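PDB 2X5N: 26S proteasome regulatory subunit rpn10 from Schizosaccharomyces pombe, which is a ubiquitin-chain-binding subunit of the 26S proteasome and promotes protein degradation by protecting those chains from deubiquitinating enzymes. Local coordinates for residues 137-143 / 164-170. Sequence-based numbering, arbitrary orientation. Where two conformers were deposited one is given.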
loop_
_atom_site.group_PDB
_atom_site.type_symbol
_atom_site.label_atom_id
_atom_site.label_comp_id
_atom_site.label_asym_id
_atom_site.label_seq_id
_atom_site.Cartn_x
_atom_site.Cartn_y
_atom_site.Cartn_z
ATOM N N ALA A 137 11.530 0.182 1.452
ATOM C CA ALA A 137 10.897 1.413 1.006
ATOM C C ALA A 137 9.402 1.335 1.232
ATOM O O ALA A 137 8.832 0.245 1.298
ATOM C CB ALA A 137 11.170 1.628 -0.459
ATOM N N ILE A 138 8.767 2.492 1.352
ATOM C CA ILE A 138 7.333 2.520 1.549
ATOM C C ILE A 138 6.721 3.746 0.883
ATOM O O ILE A 138 7.265 4.856 0.955
ATOM C CB ILE A 138 6.961 2.437 3.039
ATOM C CG1 ILE A 138 5.432 2.439 3.217
ATOM C CG2 ILE A 138 7.653 3.539 3.843
ATOM C CD1 ILE A 138 4.951 1.799 4.481
ATOM N N ASP A 139 5.592 3.506 0.235
ATOM C CA ASP A 139 4.703 4.539 -0.262
ATOM C C ASP A 139 3.376 4.410 0.463
ATOM O O ASP A 139 2.875 3.311 0.675
ATOM C CB ASP A 139 4.479 4.388 -1.761
ATOM C CG ASP A 139 5.756 4.392 -2.520
ATOM O OD1 ASP A 139 6.583 5.293 -2.266
ATOM O OD2 ASP A 139 5.931 3.495 -3.369
ATOM N N ILE A 140 2.812 5.544 0.836
ATOM C CA ILE A 140 1.499 5.562 1.468
ATOM C C ILE A 140 0.557 6.405 0.639
ATOM O O ILE A 140 0.889 7.521 0.266
ATOM C CB ILE A 140 1.560 6.135 2.881
ATOM C CG1 ILE A 140 2.399 5.218 3.783
ATOM C CG2 ILE A 140 0.174 6.319 3.448
ATOM C CD1 ILE A 140 2.654 5.781 5.169
ATOM N N ILE A 141 -0.616 5.849 0.355
ATOM C CA ILE A 141 -1.709 6.560 -0.323
ATOM C C ILE A 141 -2.712 6.859 0.782
ATOM O O ILE A 141 -3.335 5.951 1.316
ATOM C CB ILE A 141 -2.343 5.702 -1.415
ATOM C CG1 ILE A 141 -1.301 5.391 -2.501
ATOM C CG2 ILE A 141 -3.553 6.426 -1.999
ATOM C CD1 ILE A 141 -1.630 4.185 -3.380
ATOM N N HIS A 142 -2.823 8.136 1.140
ATOM C CA HIS A 142 -3.631 8.573 2.264
ATOM C C HIS A 142 -4.890 9.259 1.733
ATOM O O HIS A 142 -4.795 10.230 0.968
ATOM C CB HIS A 142 -2.805 9.534 3.118
ATOM C CG HIS A 142 -3.397 9.802 4.465
ATOM N ND1 HIS A 142 -3.050 10.901 5.216
ATOM C CD2 HIS A 142 -4.283 9.099 5.214
ATOM C CE1 HIS A 142 -3.710 10.876 6.363
ATOM N NE2 HIS A 142 -4.466 9.791 6.385
ATOM N N ILE A 143 -6.048 8.742 2.132
ATOM C CA ILE A 143 -7.337 9.290 1.720
ATOM C C ILE A 143 -8.236 9.480 2.938
ATOM O O ILE A 143 -7.972 8.925 4.006
ATOM C CB ILE A 143 -8.033 8.363 0.678
ATOM C CG1 ILE A 143 -8.491 7.056 1.292
ATOM C CG2 ILE A 143 -7.128 8.207 -0.538
ATOM C CD1 ILE A 143 -9.257 6.195 0.325
ATOM N N SER A 164 13.236 7.299 -1.955
ATOM C CA SER A 164 12.577 6.064 -2.328
ATOM C C SER A 164 11.158 5.961 -1.821
ATOM O O SER A 164 10.433 5.088 -2.267
ATOM C CB SER A 164 13.395 4.896 -1.781
ATOM O OG SER A 164 13.419 4.935 -0.361
ATOM N N CYS A 165 10.804 6.804 -0.858
ATOM C CA CYS A 165 9.533 6.707 -0.161
ATOM C C CYS A 165 8.650 7.911 -0.470
ATOM O O CYS A 165 9.152 9.020 -0.621
ATOM C CB CYS A 165 9.761 6.656 1.350
ATOM S SG CYS A 165 10.726 5.216 1.923
ATOM N N HIS A 166 7.335 7.706 -0.511
ATOM C CA HIS A 166 6.395 8.750 -0.923
ATOM C C HIS A 166 5.127 8.730 -0.105
ATOM O O HIS A 166 4.621 7.668 0.232
ATOM C CB HIS A 166 6.002 8.604 -2.409
ATOM C CG HIS A 166 7.184 8.505 -3.304
ATOM N ND1 HIS A 166 7.856 7.324 -3.524
ATOM C CD2 HIS A 166 7.851 9.455 -3.994
ATOM C CE1 HIS A 166 8.886 7.551 -4.320
ATOM N NE2 HIS A 166 8.901 8.836 -4.627
ATOM N N LEU A 167 4.635 9.922 0.186
ATOM C CA LEU A 167 3.304 10.111 0.734
ATOM C C LEU A 167 2.464 10.800 -0.328
ATOM O O LEU A 167 2.788 11.917 -0.766
ATOM C CB LEU A 167 3.363 10.961 1.994
ATOM C CG LEU A 167 2.000 11.291 2.597
ATOM C CD1 LEU A 167 1.233 10.059 3.006
ATOM C CD2 LEU A 167 2.199 12.211 3.785
ATOM N N VAL A 168 1.401 10.127 -0.745
ATOM C CA VAL A 168 0.477 10.642 -1.750
ATOM C C VAL A 168 -0.848 10.836 -1.002
ATOM O O VAL A 168 -1.499 9.866 -0.594
ATOM C CB VAL A 168 0.312 9.673 -2.931
ATOM C CG1 VAL A 168 -0.753 10.167 -3.923
ATOM C CG2 VAL A 168 1.671 9.436 -3.616
ATOM N N SER A 169 -1.272 12.087 -0.847
ATOM C CA SER A 169 -2.442 12.421 -0.041
ATOM C C SER A 169 -3.488 12.975 -0.983
ATOM O O SER A 169 -3.232 13.978 -1.639
ATOM C CB SER A 169 -2.062 13.484 0.994
ATOM O OG SER A 169 -1.037 13.027 1.842
ATOM N N ILE A 170 -4.661 12.348 -1.029
ATOM C CA ILE A 170 -5.662 12.733 -2.012
ATOM C C ILE A 170 -6.970 12.984 -1.297
ATOM O O ILE A 170 -7.556 12.054 -0.769
ATOM C CB ILE A 170 -5.915 11.610 -3.010
ATOM C CG1 ILE A 170 -4.619 11.219 -3.732
ATOM C CG2 ILE A 170 -6.988 12.019 -4.017
ATOM C CD1 ILE A 170 -4.028 12.314 -4.571
HETATM O O HOH W 1 -1.637 13.137 4.563
#
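Start with Ile-140 and Leu-167, neighbours on one face of the sheet: CG2 of Ile-140 lies 3.9 Å from CD1 of Leu-167, and helix 151-159 packs over both. On the other face, Ile-141 sits beside Val-168, and Ile-143 CG2 comes within 4.4 Å of Ile-170 CB; Leu-177, from helix 177-182, touches Ile-143 and Ile-170. Between these faces runs the backbone pairing of two parallel strands, 15° apart. Strand 137-143 gives and takes through its even residues: His-166 N to Ile-138 O (3.2 Å), Ile-140 N to His-166 O (2.9 Å), Val-168 N to Ile-140 O (2.8 Å), His-142 N to Val-168 O (2.8 Å), Ile-170 N to His-142 O (2.9 Å). Beside the first bond, Ile-138 N donates to Cys-165 SG (3.4 Å), a sulfur replacing a backbone carbonyl. Odd residues Ala-137, Asp-139 and Ile-141 bond to strand 106-113. Toward the polar ends, a water joins His-142 ND1 (2.7 Å) and Ser-169 OG (2.8 Å), while His-166 ND1 donates to Asp-139 OD1 at 2.7 Å; Asp-139 OD2 salt-bridges Arg-108. With helix 151-159 connecting, this beta-alpha-beta crossover closes one edge of a von Willebrand factor A domain's Rossmann-like sheet.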